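PDB 2QPX: predicted metal-dependent hydrolase of the TIM-barrel fold from Lactobacillus casei, which is of unknown specific function but probably acts as a zinc-dependent hydrolase, binding two zinc ions in a TIM barrel of the amidohydrolase kind. Local coordinates for residues A[57-62]-A[326-331]; A[87-92]-A[321-326]; A[132-137]-A[149-154]; A[157-162]-A[221-226]. All coordinates share one frame; numbering follows the deposited sequence. Where two conformers were deposited one is given.

Interaction 1: residues A[57-62]-A[326-331]. With EDO (1,2-ethanediol), chain E.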
loop_
_atom_site.group_PDB
_atom_site.type_symbol
_atom_site.label_atom_id
_atom_site.label_comp_id
_atom_site.label_asym_id
_atom_site.label_seq_id
_atom_site.Cartn_x
_atom_site.Cartn_y
_atom_site.Cartn_z
ATOM N N HIS A 57 -7.407 -23.580 -7.418
ATOM C CA HIS A 57 -7.502 -23.914 -8.847
ATOM C C HIS A 57 -6.169 -24.051 -9.537
ATOM O O HIS A 57 -6.013 -24.925 -10.419
ATOM C CB HIS A 57 -8.430 -22.944 -9.545
ATOM C CG HIS A 57 -9.834 -23.082 -9.075
ATOM N ND1 HIS A 57 -10.753 -23.909 -9.683
ATOM C CD2 HIS A 57 -10.466 -22.564 -7.980
ATOM C CE1 HIS A 57 -11.890 -23.871 -9.007
ATOM N NE2 HIS A 57 -11.743 -23.059 -7.967
ATOM N N GLY A 58 -5.185 -23.253 -9.146
ATOM C CA GLY A 58 -3.816 -23.440 -9.617
ATOM C C GLY A 58 -3.255 -24.774 -9.211
ATOM O O GLY A 58 -2.607 -25.439 -10.003
ATOM N N PHE A 59 -3.494 -25.163 -7.969
ATOM C CA PHE A 59 -3.018 -26.474 -7.510
ATOM C C PHE A 59 -3.656 -27.582 -8.310
ATOM O O PHE A 59 -2.984 -28.537 -8.714
ATOM C CB PHE A 59 -3.390 -26.740 -6.042
ATOM C CG PHE A 59 -2.557 -26.003 -5.013
ATOM C CD1 PHE A 59 -1.601 -25.069 -5.345
ATOM C CD2 PHE A 59 -2.765 -26.278 -3.688
ATOM C CE1 PHE A 59 -0.885 -24.406 -4.353
ATOM C CE2 PHE A 59 -2.051 -25.626 -2.699
ATOM C CZ PHE A 59 -1.120 -24.691 -3.041
ATOM N N LEU A 60 -4.956 -27.487 -8.549
ATOM C CA LEU A 60 -5.651 -28.519 -9.356
ATOM C C LEU A 60 -5.118 -28.594 -10.756
ATOM O O LEU A 60 -5.009 -29.689 -11.331
ATOM C CB LEU A 60 -7.143 -28.217 -9.450
ATOM C CG LEU A 60 -7.993 -28.449 -8.238
ATOM C CD1 LEU A 60 -9.489 -28.240 -8.628
ATOM C CD2 LEU A 60 -7.792 -29.840 -7.595
ATOM N N ALA A 61 -4.815 -27.450 -11.352
ATOM C CA ALA A 61 -4.298 -27.400 -12.704
ATOM C C ALA A 61 -2.976 -28.145 -12.764
ATOM O O ALA A 61 -2.737 -28.927 -13.694
ATOM C CB ALA A 61 -4.120 -25.917 -13.179
ATOM N N LEU A 62 -2.113 -27.939 -11.781
ATOM C CA LEU A 62 -0.826 -28.622 -11.767
ATOM C C LEU A 62 -0.999 -30.112 -11.502
ATOM O O LEU A 62 -0.336 -30.907 -12.139
ATOM C CB LEU A 62 0.179 -28.001 -10.787
ATOM C CG LEU A 62 1.104 -26.903 -11.345
ATOM C CD1 LEU A 62 0.293 -25.635 -11.490
ATOM C CD2 LEU A 62 2.269 -26.698 -10.414
ATOM N N TYR A 326 4.825 -26.278 -4.281
ATOM C CA TYR A 326 6.130 -25.902 -4.768
ATOM C C TYR A 326 6.088 -25.487 -6.253
ATOM O O TYR A 326 6.660 -24.440 -6.664
ATOM C CB TYR A 326 7.099 -27.083 -4.628
ATOM C CG TYR A 326 7.650 -27.298 -3.211
ATOM C CD1 TYR A 326 6.993 -28.074 -2.275
ATOM C CD2 TYR A 326 8.843 -26.676 -2.821
ATOM C CE1 TYR A 326 7.517 -28.246 -1.007
ATOM C CE2 TYR A 326 9.384 -26.856 -1.559
ATOM C CZ TYR A 326 8.727 -27.651 -0.671
ATOM O OH TYR A 326 9.302 -27.809 0.562
ATOM N N GLY A 327 5.453 -26.327 -7.067
ATOM C CA GLY A 327 5.357 -26.058 -8.500
ATOM C C GLY A 327 4.669 -24.750 -8.827
ATOM O O GLY A 327 5.117 -24.024 -9.731
ATOM N N LEU A 328 3.561 -24.471 -8.148
ATOM C CA LEU A 328 2.822 -23.231 -8.446
ATOM C C LEU A 328 3.649 -21.981 -8.137
ATOM O O LEU A 328 3.678 -21.028 -8.909
ATOM C CB LEU A 328 1.465 -23.171 -7.757
ATOM C CG LEU A 328 0.550 -21.998 -8.145
ATOM C CD1 LEU A 328 0.290 -22.007 -9.616
ATOM C CD2 LEU A 328 -0.771 -22.071 -7.357
ATOM N N ALA A 329 4.399 -22.029 -7.037
ATOM C CA ALA A 329 5.288 -20.939 -6.676
ATOM C C ALA A 329 6.299 -20.727 -7.764
ATOM O O ALA A 329 6.555 -19.595 -8.190
ATOM C CB ALA A 329 6.013 -21.227 -5.302
ATOM N N ALA A 330 6.923 -21.820 -8.185
ATOM C CA ALA A 330 7.927 -21.747 -9.262
ATOM C C ALA A 330 7.358 -21.191 -10.577
ATOM O O ALA A 330 7.965 -20.319 -11.233
ATOM C CB ALA A 330 8.574 -23.138 -9.466
ATOM N N ARG A 331 6.199 -21.680 -10.952
ATOM C CA ARG A 331 5.590 -21.246 -12.205
ATOM C C ARG A 331 5.248 -19.765 -12.162
ATOM O O ARG A 331 5.573 -19.027 -13.110
ATOM C CB ARG A 331 4.344 -22.050 -12.551
ATOM C CG ARG A 331 3.787 -21.597 -13.899
ATOM C CD ARG A 331 2.824 -22.598 -14.469
ATOM N NE ARG A 331 3.525 -23.767 -14.980
ATOM C CZ ARG A 331 2.933 -24.916 -15.297
ATOM N NH1 ARG A 331 1.625 -25.061 -15.158
ATOM N NH2 ARG A 331 3.662 -25.916 -15.756
HETATM C C1 EDO E . -14.689 -24.965 -6.329
HETATM O O1 EDO E . -15.402 -25.445 -5.207
HETATM C C2 EDO E . -15.553 -23.823 -6.876
HETATM O O2 EDO E . -14.711 -22.818 -7.420
#

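Interaction 2: residues A[87-92]-A[321-326]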
loop_
_atom_site.group_PDB
_atom_site.type_symbol
_atom_site.label_atom_id
_atom_site.label_comp_id
_atom_site.label_asym_id
_atom_site.label_seq_id
_atom_site.Cartn_x
_atom_site.Cartn_y
_atom_site.Cartn_z
ATOM N N HIS A 87 9.323 -36.078 -8.506
ATOM C CA HIS A 87 10.398 -35.873 -9.457
ATOM C C HIS A 87 9.916 -35.095 -10.692
ATOM O O HIS A 87 10.629 -34.265 -11.221
ATOM C CB HIS A 87 11.044 -37.209 -9.864
ATOM C CG HIS A 87 12.100 -37.702 -8.935
ATOM N ND1 HIS A 87 11.861 -37.963 -7.607
ATOM C CD2 HIS A 87 13.387 -38.067 -9.167
ATOM C CE1 HIS A 87 12.972 -38.418 -7.044
ATOM N NE2 HIS A 87 13.916 -38.485 -7.971
ATOM N N ARG A 88 8.708 -35.390 -11.159
ATOM C CA ARG A 88 8.181 -34.709 -12.354
ATOM C C ARG A 88 8.030 -33.207 -12.136
ATOM O O ARG A 88 8.449 -32.409 -12.965
ATOM C CB ARG A 88 6.805 -35.250 -12.728
ATOM C CG ARG A 88 6.771 -36.584 -13.351
ATOM C CD ARG A 88 5.330 -36.956 -13.712
ATOM N NE ARG A 88 5.312 -38.250 -14.343
ATOM C CZ ARG A 88 4.221 -38.837 -14.787
ATOM N NH1 ARG A 88 3.037 -38.253 -14.704
ATOM N NH2 ARG A 88 4.337 -40.027 -15.358
ATOM N N ILE A 89 7.511 -32.833 -10.966
ATOM C CA ILE A 89 7.249 -31.421 -10.676
ATOM C C ILE A 89 8.530 -30.686 -10.352
ATOM O O ILE A 89 8.816 -29.648 -10.937
ATOM C CB ILE A 89 6.181 -31.267 -9.580
ATOM C CG1 ILE A 89 4.843 -31.778 -10.097
ATOM C CG2 ILE A 89 6.069 -29.779 -9.062
ATOM C CD1 ILE A 89 3.730 -31.904 -9.056
ATOM N N PHE A 90 9.306 -31.193 -9.392
ATOM C CA PHE A 90 10.563 -30.528 -9.036
ATOM C C PHE A 90 11.489 -30.433 -10.239
ATOM O O PHE A 90 12.149 -29.418 -10.444
ATOM C CB PHE A 90 11.231 -31.176 -7.830
ATOM C CG PHE A 90 10.524 -30.866 -6.514
ATOM C CD1 PHE A 90 10.804 -29.705 -5.834
ATOM C CD2 PHE A 90 9.580 -31.746 -5.956
ATOM C CE1 PHE A 90 10.139 -29.410 -4.651
ATOM C CE2 PHE A 90 8.929 -31.461 -4.740
ATOM C CZ PHE A 90 9.225 -30.260 -4.093
ATOM N N GLY A 91 11.543 -31.504 -11.058
ATOM C CA GLY A 91 12.393 -31.513 -12.245
ATOM C C GLY A 91 11.907 -30.551 -13.300
ATOM O O GLY A 91 12.715 -29.877 -13.924
ATOM N N HIS A 92 10.591 -30.449 -13.510
ATOM C CA HIS A 92 10.065 -29.568 -14.547
ATOM C C HIS A 92 10.516 -28.119 -14.338
ATOM O O HIS A 92 10.893 -27.414 -15.288
ATOM C CB HIS A 92 8.536 -29.677 -14.620
ATOM C CG HIS A 92 7.917 -28.737 -15.602
ATOM N ND1 HIS A 92 7.757 -29.053 -16.938
ATOM C CD2 HIS A 92 7.433 -27.484 -15.448
ATOM C CE1 HIS A 92 7.213 -28.022 -17.563
ATOM N NE2 HIS A 92 7.018 -27.050 -16.683
ATOM N N THR A 321 3.761 -29.648 2.249
ATOM C CA THR A 321 2.725 -30.675 2.129
ATOM C C THR A 321 2.748 -31.457 0.811
ATOM O O THR A 321 2.942 -32.665 0.822
ATOM C CB THR A 321 1.314 -30.057 2.441
ATOM O OG1 THR A 321 1.313 -29.516 3.759
ATOM C CG2 THR A 321 0.178 -31.115 2.313
ATOM N N TYR A 322 2.560 -30.773 -0.309
ATOM C CA TYR A 322 2.486 -31.383 -1.606
ATOM C C TYR A 322 3.269 -30.647 -2.657
ATOM O O TYR A 322 3.400 -29.431 -2.609
ATOM C CB TYR A 322 1.019 -31.460 -2.030
ATOM C CG TYR A 322 0.130 -32.519 -1.387
ATOM C CD1 TYR A 322 0.583 -33.813 -1.150
ATOM C CD2 TYR A 322 -1.189 -32.240 -1.080
ATOM C CE1 TYR A 322 -0.278 -34.792 -0.659
ATOM C CE2 TYR A 322 -2.051 -33.204 -0.608
ATOM C CZ TYR A 322 -1.591 -34.486 -0.383
ATOM O OH TYR A 322 -2.489 -35.401 0.080
ATOM N N PRO A 323 3.757 -31.374 -3.675
ATOM C CA PRO A 323 4.593 -30.738 -4.694
ATOM C C PRO A 323 3.894 -29.696 -5.536
ATOM O O PRO A 323 4.561 -28.813 -6.073
ATOM C CB PRO A 323 5.109 -31.910 -5.526
ATOM C CG PRO A 323 4.047 -32.992 -5.341
ATOM C CD PRO A 323 3.645 -32.838 -3.886
ATOM N N GLU A 324 2.571 -29.768 -5.635
ATOM C CA GLU A 324 1.834 -28.710 -6.358
ATOM C C GLU A 324 2.094 -27.318 -5.800
ATOM O O GLU A 324 2.092 -26.344 -6.559
ATOM C CB GLU A 324 0.324 -28.947 -6.333
ATOM C CG GLU A 324 -0.145 -30.155 -7.101
ATOM C CD GLU A 324 -0.141 -31.478 -6.323
ATOM O OE1 GLU A 324 0.532 -31.617 -5.292
ATOM O OE2 GLU A 324 -0.762 -32.442 -6.831
HETATM N N MSE A 325 2.249 -27.205 -4.484
HETATM C CA MSE A 325 2.435 -25.893 -3.908
HETATM C C MSE A 325 3.822 -25.379 -4.273
HETATM O O MSE A 325 4.000 -24.185 -4.509
HETATM C CB MSE A 325 2.224 -25.913 -2.400
HETATM C CG MSE A 325 2.302 -24.541 -1.711
HETATM SE SE MSE A 325 1.710 -24.607 0.111
HETATM C CE MSE A 325 2.013 -22.714 0.573
ATOM N N TYR A 326 4.825 -26.278 -4.281
ATOM C CA TYR A 326 6.130 -25.902 -4.768
ATOM C C TYR A 326 6.088 -25.487 -6.253
ATOM O O TYR A 326 6.660 -24.440 -6.664
ATOM C CB TYR A 326 7.099 -27.083 -4.628
ATOM C CG TYR A 326 7.650 -27.298 -3.211
ATOM C CD1 TYR A 326 6.993 -28.074 -2.275
ATOM C CD2 TYR A 326 8.843 -26.676 -2.821
ATOM C CE1 TYR A 326 7.517 -28.246 -1.007
ATOM C CE2 TYR A 326 9.384 -26.856 -1.559
ATOM C CZ TYR A 326 8.727 -27.651 -0.671
ATOM O OH TYR A 326 9.302 -27.809 0.562
#

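Interaction 3: residues A[132-137]-A[149-154]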
loop_
_atom_site.group_PDB
_atom_site.type_symbol
_atom_site.label_atom_id
_atom_site.label_comp_id
_atom_site.label_asym_id
_atom_site.label_seq_id
_atom_site.Cartn_x
_atom_site.Cartn_y
_atom_site.Cartn_z
ATOM N N THR A 132 10.666 -22.640 18.341
ATOM C CA THR A 132 10.316 -24.029 18.655
ATOM C C THR A 132 11.428 -24.706 19.462
ATOM O O THR A 132 11.164 -25.455 20.392
ATOM C CB THR A 132 9.927 -24.783 17.366
ATOM O OG1 THR A 132 10.885 -24.495 16.389
ATOM C CG2 THR A 132 8.578 -24.315 16.839
ATOM N N HIS A 133 12.697 -24.407 19.163
ATOM C CA HIS A 133 13.795 -24.905 19.976
ATOM C C HIS A 133 13.703 -24.287 21.377
ATOM O O HIS A 133 13.848 -24.998 22.387
ATOM C CB HIS A 133 15.155 -24.643 19.326
ATOM C CG HIS A 133 15.483 -25.594 18.228
ATOM N ND1 HIS A 133 15.156 -25.363 16.909
ATOM C CD2 HIS A 133 16.100 -26.799 18.257
ATOM C CE1 HIS A 133 15.576 -26.388 16.177
ATOM N NE2 HIS A 133 16.134 -27.286 16.977
ATOM N N ALA A 134 13.375 -22.998 21.446
ATOM C CA ALA A 134 13.215 -22.322 22.747
ATOM C C ALA A 134 12.131 -23.037 23.593
ATOM O O ALA A 134 12.303 -23.278 24.799
ATOM C CB ALA A 134 12.886 -20.836 22.552
ATOM N N GLU A 135 11.012 -23.366 22.961
ATOM C CA GLU A 135 9.911 -24.092 23.612
ATOM C C GLU A 135 10.341 -25.453 24.118
ATOM O O GLU A 135 9.996 -25.860 25.253
ATOM C CB GLU A 135 8.738 -24.268 22.645
ATOM C CG GLU A 135 8.024 -22.961 22.299
ATOM C CD GLU A 135 7.177 -22.992 21.038
ATOM O OE1 GLU A 135 7.174 -24.006 20.307
ATOM O OE2 GLU A 135 6.525 -21.956 20.764
ATOM N N ASP A 136 11.061 -26.190 23.297
ATOM C CA ASP A 136 11.444 -27.528 23.714
ATOM C C ASP A 136 12.427 -27.499 24.879
ATOM O O ASP A 136 12.357 -28.332 25.782
ATOM C CB ASP A 136 11.969 -28.297 22.518
ATOM C CG ASP A 136 10.843 -28.750 21.598
ATOM O OD1 ASP A 136 9.731 -29.042 22.091
ATOM O OD2 ASP A 136 11.078 -28.845 20.410
ATOM N N PHE A 137 13.337 -26.521 24.878
ATOM C CA PHE A 137 14.241 -26.349 26.023
ATOM C C PHE A 137 13.512 -25.881 27.279
ATOM O O PHE A 137 13.891 -26.262 28.389
ATOM C CB PHE A 137 15.433 -25.463 25.671
ATOM C CG PHE A 137 16.509 -26.180 24.891
ATOM C CD1 PHE A 137 17.359 -27.071 25.515
ATOM C CD2 PHE A 137 16.623 -26.021 23.526
ATOM C CE1 PHE A 137 18.335 -27.740 24.808
ATOM C CE2 PHE A 137 17.598 -26.692 22.833
ATOM C CZ PHE A 137 18.436 -27.566 23.457
ATOM N N GLN A 149 21.080 -20.925 29.201
ATOM C CA GLN A 149 22.357 -21.595 28.931
ATOM C C GLN A 149 22.183 -22.757 27.946
ATOM O O GLN A 149 22.941 -22.885 26.980
ATOM C CB GLN A 149 23.024 -22.070 30.235
ATOM C CG GLN A 149 24.316 -22.815 29.987
ATOM C CD GLN A 149 24.965 -23.251 31.280
ATOM O OE1 GLN A 149 24.816 -24.396 31.703
ATOM N NE2 GLN A 149 25.650 -22.331 31.933
ATOM N N ALA A 150 21.166 -23.578 28.189
ATOM C CA ALA A 150 20.940 -24.756 27.360
ATOM C C ALA A 150 20.538 -24.352 25.927
ATOM O O ALA A 150 21.045 -24.898 24.940
ATOM C CB ALA A 150 19.883 -25.653 27.973
ATOM N N PHE A 151 19.622 -23.400 25.843
ATOM C CA PHE A 151 19.097 -22.967 24.551
ATOM C C PHE A 151 20.184 -22.254 23.761
ATOM O O PHE A 151 20.384 -22.552 22.579
ATOM C CB PHE A 151 17.857 -22.089 24.747
ATOM C CG PHE A 151 17.412 -21.361 23.500
ATOM C CD1 PHE A 151 16.892 -22.061 22.425
ATOM C CD2 PHE A 151 17.611 -20.006 23.357
ATOM C CE1 PHE A 151 16.518 -21.372 21.251
ATOM C CE2 PHE A 151 17.232 -19.326 22.186
ATOM C CZ PHE A 151 16.669 -20.015 21.155
ATOM N N SER A 152 20.876 -21.302 24.393
ATOM C CA SER A 152 21.919 -20.581 23.686
ATOM C C SER A 152 23.031 -21.528 23.222
ATOM O O SER A 152 23.610 -21.351 22.148
ATOM C CB SER A 152 22.468 -19.397 24.549
ATOM O OG SER A 152 23.102 -19.853 25.708
ATOM N N ASN A 153 23.400 -22.505 24.042
ATOM C CA ASN A 153 24.395 -23.498 23.581
ATOM C C ASN A 153 23.907 -24.240 22.315
ATOM O O ASN A 153 24.677 -24.455 21.390
ATOM C CB ASN A 153 24.724 -24.517 24.667
ATOM C CG ASN A 153 25.648 -23.958 25.742
ATOM O OD1 ASN A 153 26.295 -22.922 25.559
ATOM N ND2 ASN A 153 25.730 -24.678 26.870
ATOM N N ASP A 154 22.620 -24.605 22.281
ATOM C CA ASP A 154 22.042 -25.267 21.111
ATOM C C ASP A 154 22.107 -24.399 19.845
ATOM O O ASP A 154 22.462 -24.872 18.775
ATOM C CB ASP A 154 20.636 -25.749 21.418
ATOM C CG ASP A 154 20.209 -26.896 20.532
ATOM O OD1 ASP A 154 20.779 -27.990 20.692
ATOM O OD2 ASP A 154 19.317 -26.725 19.666
#

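Interaction 4: residues A[157-162]-A[221-226]. With EDO (1,2-ethanediol), chain K; EDO (1,2-ethanediol), chain J.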
loop_
_atom_site.group_PDB
_atom_site.type_symbol
_atom_site.label_atom_id
_atom_site.label_comp_id
_atom_site.label_asym_id
_atom_site.label_seq_id
_atom_site.Cartn_x
_atom_site.Cartn_y
_atom_site.Cartn_z
ATOM N N GLN A 157 25.584 -24.285 18.500
ATOM C CA GLN A 157 25.954 -25.571 17.907
ATOM C C GLN A 157 25.206 -25.894 16.599
ATOM O O GLN A 157 25.380 -27.004 16.030
ATOM C CB GLN A 157 25.677 -26.696 18.900
ATOM C CG GLN A 157 26.570 -26.670 20.151
ATOM C CD GLN A 157 25.992 -27.470 21.344
ATOM O OE1 GLN A 157 24.959 -28.166 21.247
ATOM N NE2 GLN A 157 26.659 -27.334 22.505
ATOM N N ALA A 158 24.356 -24.957 16.130
ATOM C CA ALA A 158 23.481 -25.290 14.997
ATOM C C ALA A 158 24.281 -25.646 13.775
ATOM O O ALA A 158 23.938 -26.614 13.085
ATOM C CB ALA A 158 22.442 -24.161 14.702
ATOM N N LYS A 159 25.299 -24.858 13.456
ATOM C CA LYS A 159 26.108 -25.152 12.233
ATOM C C LYS A 159 26.763 -26.551 12.328
ATOM O O LYS A 159 26.734 -27.368 11.379
ATOM C CB LYS A 159 27.142 -24.067 11.974
ATOM C CG LYS A 159 28.080 -24.327 10.813
ATOM C CD LYS A 159 28.944 -23.137 10.515
ATOM C CE LYS A 159 30.033 -23.486 9.526
ATOM N NZ LYS A 159 30.768 -22.246 9.164
ATOM N N ALA A 160 27.358 -26.812 13.491
ATOM C CA ALA A 160 27.973 -28.113 13.763
ATOM C C ALA A 160 26.982 -29.264 13.651
ATOM O O ALA A 160 27.340 -30.358 13.195
ATOM C CB ALA A 160 28.699 -28.105 15.161
ATOM N N HIS A 161 25.721 -29.014 14.003
ATOM C CA HIS A 161 24.681 -30.009 13.922
ATOM C C HIS A 161 24.053 -30.118 12.522
ATOM O O HIS A 161 23.191 -30.942 12.321
ATOM C CB HIS A 161 23.596 -29.753 14.949
ATOM C CG HIS A 161 24.008 -30.060 16.354
ATOM N ND1 HIS A 161 23.527 -29.361 17.439
ATOM C CD2 HIS A 161 24.847 -31.001 16.851
ATOM C CE1 HIS A 161 24.044 -29.869 18.547
ATOM N NE2 HIS A 161 24.842 -30.869 18.219
ATOM N N GLY A 162 24.525 -29.312 11.582
ATOM C CA GLY A 162 24.140 -29.454 10.163
ATOM C C GLY A 162 23.066 -28.480 9.664
ATOM O O GLY A 162 22.711 -28.499 8.494
ATOM N N GLN A 221 28.599 -17.781 13.389
ATOM C CA GLN A 221 28.480 -18.949 12.504
ATOM C C GLN A 221 28.325 -18.581 11.023
ATOM O O GLN A 221 28.385 -19.452 10.146
ATOM C CB GLN A 221 27.307 -19.827 12.954
ATOM C CG GLN A 221 27.513 -20.465 14.302
ATOM C CD GLN A 221 26.282 -21.135 14.832
ATOM O OE1 GLN A 221 25.984 -22.279 14.460
ATOM N NE2 GLN A 221 25.527 -20.429 15.696
ATOM N N ASP A 222 28.128 -17.301 10.751
ATOM C CA ASP A 222 27.978 -16.747 9.417
ATOM C C ASP A 222 26.883 -17.454 8.620
ATOM O O ASP A 222 27.075 -17.762 7.441
ATOM C CB ASP A 222 29.298 -16.779 8.628
ATOM C CG ASP A 222 29.246 -15.922 7.378
ATOM O OD1 ASP A 222 28.498 -14.890 7.338
ATOM O OD2 ASP A 222 29.911 -16.310 6.381
HETATM N N MSE A 223 25.712 -17.643 9.244
HETATM C CA MSE A 223 24.559 -18.192 8.541
HETATM C C MSE A 223 23.394 -17.195 8.633
HETATM O O MSE A 223 23.341 -16.414 9.589
HETATM C CB MSE A 223 24.189 -19.559 9.083
HETATM C CG MSE A 223 25.389 -20.480 9.147
HETATM SE SE MSE A 223 24.905 -22.348 9.377
HETATM C CE MSE A 223 23.921 -22.292 11.019
ATOM N N PRO A 224 22.475 -17.203 7.656
ATOM C CA PRO A 224 21.402 -16.229 7.695
ATOM C C PRO A 224 20.347 -16.438 8.762
ATOM O O PRO A 224 20.166 -17.574 9.241
ATOM C CB PRO A 224 20.766 -16.368 6.311
ATOM C CG PRO A 224 21.833 -17.014 5.465
ATOM C CD PRO A 224 22.454 -17.938 6.376
ATOM N N LEU A 225 19.664 -15.336 9.085
ATOM C CA LEU A 225 18.499 -15.358 9.984
ATOM C C LEU A 225 17.302 -14.878 9.185
ATOM O O LEU A 225 17.236 -13.732 8.763
ATOM C CB LEU A 225 18.698 -14.460 11.211
ATOM C CG LEU A 225 17.500 -14.276 12.148
ATOM C CD1 LEU A 225 16.996 -15.628 12.698
ATOM C CD2 LEU A 225 17.920 -13.259 13.273
ATOM N N GLN A 226 16.353 -15.789 9.021
ATOM C CA GLN A 226 15.104 -15.520 8.322
ATOM C C GLN A 226 14.049 -15.053 9.319
ATOM O O GLN A 226 13.975 -15.560 10.450
ATOM C CB GLN A 226 14.582 -16.801 7.690
ATOM C CG GLN A 226 15.559 -17.542 6.802
ATOM C CD GLN A 226 14.979 -18.862 6.255
ATOM O OE1 GLN A 226 14.026 -19.400 6.831
ATOM N NE2 GLN A 226 15.579 -19.401 5.169
HETATM C C1 EDO K . 32.579 -19.832 11.397
HETATM O O1 EDO K . 31.813 -21.031 11.212
HETATM C C2 EDO K . 32.135 -18.777 10.405
HETATM O O2 EDO K . 32.328 -19.251 9.059
HETATM C C1 EDO J . 20.031 -30.412 10.877
HETATM O O1 EDO J . 21.210 -31.126 10.513
HETATM C C2 EDO J . 18.885 -31.396 10.987
HETATM O O2 EDO J . 18.894 -31.987 12.293
HETATM O O HOH W 1 28.940 -20.685 7.746
HETATM O O HOH W 2 28.199 -24.720 15.426
#

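Interaction 1: residues A[57-62]-A[326-331]
Leu-62 and Leu-328 carry the apolar part. Their side chains cross at about a right angle, with CD1 of Leu-62 4.1 Å from CD1 of Leu-328. Leu-62 CD2 rests on the backbone of the other helix, 3.5 Å from Gly-327 C and 3.4 Å from Leu-328 N. Leu-328 has CG anti to its backbone N (chi1 -173°), and its CD2 lies 4.0 Å from Gly-58 CA. Leu-328 CD2 also touches Phe-59 CD1, at 3.7 Å. With bare backbone at both glycines, the helix axes approach to 9.6 Å, crossing at 102°.

The polar side is Arg-331. Its NH1 lies 3.9 Å from Leu-62 CD1 and forms a salt bridge with Glu-65, further along helix 54-66. Away from the contact, His-57 NE2 donates to O2 of a bound ethanediol, probably from the crystallisation liquor.

Phe-346 of the second subunit packs on Ala-61 and Leu-328. Elsewhere helix 323-342 sets Ala-329 on helix 289-292 and Ala-330 on barrel strands 14-19 and 95-101.

Interaction 2: residues A[87-92]-A[321-326]
Glu-324, whose backbone N lies near Ile-89 CD1, has its OE2 gripped twice, by a salt bridge with Arg-30 NH2 and a hydrogen bond with Tyr-85 OH. Tyr-85 stands on helix 79-92, so this carboxylate ties the two helices together beside their apolar contact.

That contact has Pro-323 at its centre. Ile-89 crosses it at about a right angle, and its two branches touch different parts. Ile-89 CD1 lies 3.8 Å from Pro-323 CB. CG2, anti to the backbone N of Ile-89, lies 3.5 Å from Pro-323 O. Phe-90 reaches the same CB from its ring, with CE2 3.9 Å from Pro-323 CB.

The segment 321-326 follows the zinc ligand Asp-318 and leads into helix 323-342, which packs outside the strands of the TIM barrel. Helix 79-92 therefore packs where the chain leaves the metal site.

Further along, the tip of Phe-90 lies over one face of the Tyr-326 ring, toward its rim. Phe-90 CZ is 3.5 Å from Tyr-326 CG. The planes meet at 55°, so the rings are tilted, with centroids 4.9 Å apart. Tyr-322 O sits at the edge of the Tyr-326 ring, in its plane. Tyr-326 OH is hydrogen-bonded to the backbone O of His-20, itself a zinc ligand.

Interaction 3: residues A[132-137]-A[149-154]
Phe-137 wedges against Ala-150, Phe-151 and Asp-154, closing a helical hairpin. Helices 130-138 and 144-156 follow each other in the chain and run roughly antiparallel, at 143°. From CB the side chain of Phe-137 places CG anti to the carbonyl carbon (chi1 -79°). CG then lies near Phe-151 CA, which stands over one face of the ring, a CH-pi contact 4.2 Å from CA to the centroid. Of the next two atoms, Phe-137 CD1 meets Ala-150 CB at 3.8 Å, and Phe-137 CD2 meets Phe-151 CD1 at 4.1 Å. Phe-137 CE1 comes 3.9 Å from Ala-150 O, which lies above the same face as Phe-151 CA. At the outer end of the ring, Phe-137 CE2 is 3.5 Å from Asp-154 CB, and Phe-137 CZ is 3.5 Å from Asp-154 CG.

The Phe-151 ring in turn receives Ala-134 CB over one face, a second CH-pi contact. Its other neighbours include Met-210 and Val-214 of helix 204-221. Asp-154 OD2, hydrogen-bonded to Tyr-128 OH, also lies 3.5 Å from His-133 CD2.

Interaction 4: residues A[157-162]-A[221-226]
Lys-159 and Gln-221 make the tight part of this contact. Lys-159 N donates to Gln-221 OE1 at 2.9 Å, with an N-H...O angle of 158°. The donor sits nearly in line with the C=O bond of the amide. The other end of that amide is held too, since Gln-221 NE2 is bonded to Val-155 O and Phe-217 O. Both ends of the carboxamide are therefore fixed. Beside it, the methyl of selenomethionine Met-223 fills in, with CE 3.8 Å from Lys-159 N. Met-223 SE lies 3.8 Å from Lys-159 CB.

Residues 221-226 leave helix 204-221 by a Schellman motif at Asp-222 and enter strand 225-229 of the TIM barrel. Residues 157-162 follow helix 144-156 and turn through a type I beta turn from Lys-159 to Gly-162. They probably lead into the neighbouring barrel strand, since the backbone of Phe-166 pairs with Pro-224 and Gln-226.

The outer side is looser and bridged by solvent. The Lys-159 chain runs fully extended past Gln-221 O, and a water bridges its tip to that oxygen. The water accepts from Lys-159 NZ at 2.8 Å and donates to Gln-221 O at 2.8 Å. Lys-159 NZ also donates to O1 of an ethanediol, at 2.6 Å. A second water takes the N-H of Ala-160 at 3.0 Å and donates weakly to Gln-221 OE1.

Interactions 1 and 2 form one continuous packed region. Their centres are about 8 Å apart, both use helix 323-342, and they share Tyr-326. They touch directly, with Phe-59 CZ 3.6 Å from Met-325 CB. Interactions 3 and 4 lie across the chain's centre from interaction 1, their centres about 37 Å and about 31 Å from its own. Interactions 3 and 4 adjoin in sequence, centres about 14 Å apart. The shared Tyr-326 comes nearer the metal site, its side chain about 9 Å from a zinc ion; that of Phe-59 is about 13 Å away. Interaction 4 lies away from the site, although Gln-226, ending its second segment, has OE1 hydrogen-bonded to ND1 of the zinc ligand His-18.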